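Local coordinates for Lmo2445 protein (Listeria monocytogenes EGD-e, PDB 5HZL), which is a secreted, calcium-binding, internalin-like leucine-rich repeat protein of unknown function, at residues G35-D40 with D44-A49. Residues are numbered along the deposited sequence; the frame is centred on the assembly and turned at random.
With CA (calcium ion), chain C; CA (calcium ion), chain H.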
loop_
_atom_site.group_PDB
_atom_site.type_symbol
_atom_site.label_atom_id
_atom_site.label_comp_id
_atom_site.label_asym_id
_atom_site.label_seq_id
_atom_site.Cartn_x
_atom_site.Cartn_y
_atom_site.Cartn_z
ATOM N N GLY A 35 -18.462 -4.407 -24.105
ATOM C CA GLY A 35 -19.202 -5.441 -23.391
ATOM C C GLY A 35 -20.213 -4.887 -22.406
ATOM O O GLY A 35 -21.319 -5.410 -22.297
ATOM N N GLU A 36 -19.835 -3.842 -21.675
ATOM C CA GLU A 36 -20.761 -3.218 -20.717
ATOM C C GLU A 36 -21.968 -2.591 -21.362
ATOM O O GLU A 36 -23.065 -2.719 -20.832
ATOM C CB GLU A 36 -20.062 -2.185 -19.813
ATOM C CG GLU A 36 -19.352 -2.836 -18.640
ATOM C CD GLU A 36 -20.331 -3.479 -17.646
ATOM O OE1 GLU A 36 -20.192 -4.697 -17.388
ATOM O OE2 GLU A 36 -21.259 -2.779 -17.165
ATOM N N LEU A 37 -21.737 -1.917 -22.489
ATOM C CA LEU A 37 -22.782 -1.241 -23.269
ATOM C C LEU A 37 -23.492 -2.188 -24.214
ATOM O O LEU A 37 -24.405 -1.798 -24.927
ATOM C CB LEU A 37 -22.155 -0.118 -24.077
ATOM C CG LEU A 37 -21.504 0.980 -23.244
ATOM C CD1 LEU A 37 -20.666 1.900 -24.121
ATOM C CD2 LEU A 37 -22.580 1.744 -22.486
ATOM N N ASP A 38 -23.024 -3.424 -24.221
ATOM C CA ASP A 38 -23.558 -4.486 -25.037
ATOM C C ASP A 38 -23.536 -4.169 -26.559
ATOM O O ASP A 38 -24.522 -4.366 -27.270
ATOM C CB ASP A 38 -24.948 -4.902 -24.544
ATOM C CG ASP A 38 -25.395 -6.244 -25.135
ATOM O OD1 ASP A 38 -24.625 -7.233 -25.071
ATOM O OD2 ASP A 38 -26.528 -6.319 -25.645
ATOM N N LYS A 39 -22.391 -3.659 -27.017
ATOM C CA LYS A 39 -22.129 -3.342 -28.420
ATOM C C LYS A 39 -21.308 -4.508 -28.928
ATOM O O LYS A 39 -20.414 -4.982 -28.223
ATOM C CB LYS A 39 -21.299 -2.064 -28.567
ATOM C CG LYS A 39 -21.951 -0.792 -28.046
ATOM C CD LYS A 39 -23.250 -0.478 -28.763
ATOM C CE LYS A 39 -23.874 0.812 -28.276
ATOM N NZ LYS A 39 -25.134 1.021 -29.035
ATOM N N ASP A 40 -21.577 -4.977 -30.134
ATOM C CA ASP A 40 -20.808 -6.115 -30.634
ATOM C C ASP A 40 -19.463 -5.782 -31.277
ATOM O O ASP A 40 -18.811 -6.701 -31.736
ATOM C CB ASP A 40 -21.642 -6.972 -31.595
ATOM C CG ASP A 40 -21.945 -6.288 -32.904
ATOM O OD1 ASP A 40 -21.703 -5.063 -33.087
ATOM O OD2 ASP A 40 -22.456 -7.015 -33.776
ATOM N N ASP A 44 -18.231 0.429 -33.057
ATOM C CA ASP A 44 -19.555 0.988 -32.866
ATOM C C ASP A 44 -19.427 2.339 -32.191
ATOM O O ASP A 44 -18.546 2.563 -31.372
ATOM C CB ASP A 44 -20.457 0.037 -32.059
ATOM C CG ASP A 44 -20.800 -1.263 -32.818
ATOM O OD1 ASP A 44 -20.683 -1.344 -34.056
ATOM O OD2 ASP A 44 -21.238 -2.237 -32.182
ATOM N N THR A 45 -20.323 3.239 -32.553
ATOM C CA THR A 45 -20.330 4.583 -32.025
ATOM C C THR A 45 -21.063 4.664 -30.696
ATOM O O THR A 45 -22.108 4.040 -30.513
ATOM C CB THR A 45 -20.986 5.526 -33.047
ATOM O OG1 THR A 45 -20.210 5.504 -34.246
ATOM C CG2 THR A 45 -21.049 6.951 -32.550
ATOM N N ILE A 46 -20.489 5.439 -29.778
ATOM C CA ILE A 46 -21.072 5.679 -28.465
ATOM C C ILE A 46 -21.286 7.172 -28.270
ATOM O O ILE A 46 -20.565 8.008 -28.843
ATOM C CB ILE A 46 -20.220 5.130 -27.306
ATOM C CG1 ILE A 46 -18.789 5.708 -27.346
ATOM C CG2 ILE A 46 -20.219 3.613 -27.378
ATOM C CD1 ILE A 46 -17.936 5.345 -26.151
ATOM N N THR A 47 -22.274 7.483 -27.440
ATOM C CA THR A 47 -22.650 8.843 -27.134
ATOM C C THR A 47 -22.336 9.109 -25.693
ATOM O O THR A 47 -22.045 8.178 -24.949
ATOM C CB THR A 47 -24.171 9.037 -27.337
ATOM O OG1 THR A 47 -24.883 8.157 -26.455
ATOM C CG2 THR A 47 -24.582 8.740 -28.792
ATOM N N GLN A 48 -22.403 10.379 -25.294
ATOM C CA GLN A 48 -22.174 10.734 -23.901
ATOM C C GLN A 48 -23.289 10.078 -23.062
ATOM O O GLN A 48 -23.047 9.706 -21.918
ATOM C CB GLN A 48 -22.103 12.252 -23.692
ATOM C CG GLN A 48 -21.850 12.669 -22.241
ATOM C CD GLN A 48 -20.536 12.155 -21.674
ATOM O OE1 GLN A 48 -19.464 12.382 -22.240
ATOM N NE2 GLN A 48 -20.612 11.485 -20.530
ATOM N N ALA A 49 -24.485 9.930 -23.649
ATOM C CA ALA A 49 -25.620 9.266 -22.990
ATOM C C ALA A 49 -25.325 7.786 -22.712
ATOM O O ALA A 49 -25.811 7.247 -21.717
ATOM C CB ALA A 49 -26.878 9.394 -23.822
HETATM CA CA CA C . -22.516 -3.017 -34.132
HETATM CA CA CA H . -22.504 -7.852 -23.076
HETATM O O HOH W 1 -21.103 -4.243 -35.701
#
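Asp44 OD2 is the atom on which the two segments converge: it binds a calcium ion, accepts a weak hydrogen bond from the backbone N of Ser41, and lies 3.0 Å from Asp40 OD1. Both oxygens are ligands of the same calcium ion, and its charge probably offsets their mutual repulsion. Asp44 chelates the calcium with both oxygens, OD1 and OD2 each at 2.5 Å, whereas Asp40 gives OD1 alone, at 2.4 Å, and a water supplies a fourth oxygen. The two carboxylates lie nearly coplanar, 27° apart, although their side chains meet at about a right angle. Asp40 leaves its backbone pointing away from 44-49; with CG set between the backbone N and the carbonyl carbon (chi1 69°), its carboxylate swings back to the metal. Lys39 lies alongside, CB 3.6 Å from Asp44 OD2, while its ammonium NZ stays 6.0 Å from that oxygen, so any attraction is long-range. Deeper in, Leu37 CD1 meets the CG2 branch of Ile46 at 3.7 Å, the two side chains crossing; Asp50 and Thr53 also touch Leu37, and Leu51 touches Ile46. Before this turn, helix 27-36 ends in a Schellman motif with Asp38 at positive phi, and a second calcium site is formed by Gly35, through its O at 2.8 Å, and Asp38, whose OD1 lies 3.0 Å from the ion. A helix leading through an aspartate-rich loop, bridged by calcium, into the short strand 45-46 and helix 48-51 is consistent with the EF-hand-like N-terminal cap of internalins, which precedes the leucine-rich repeats.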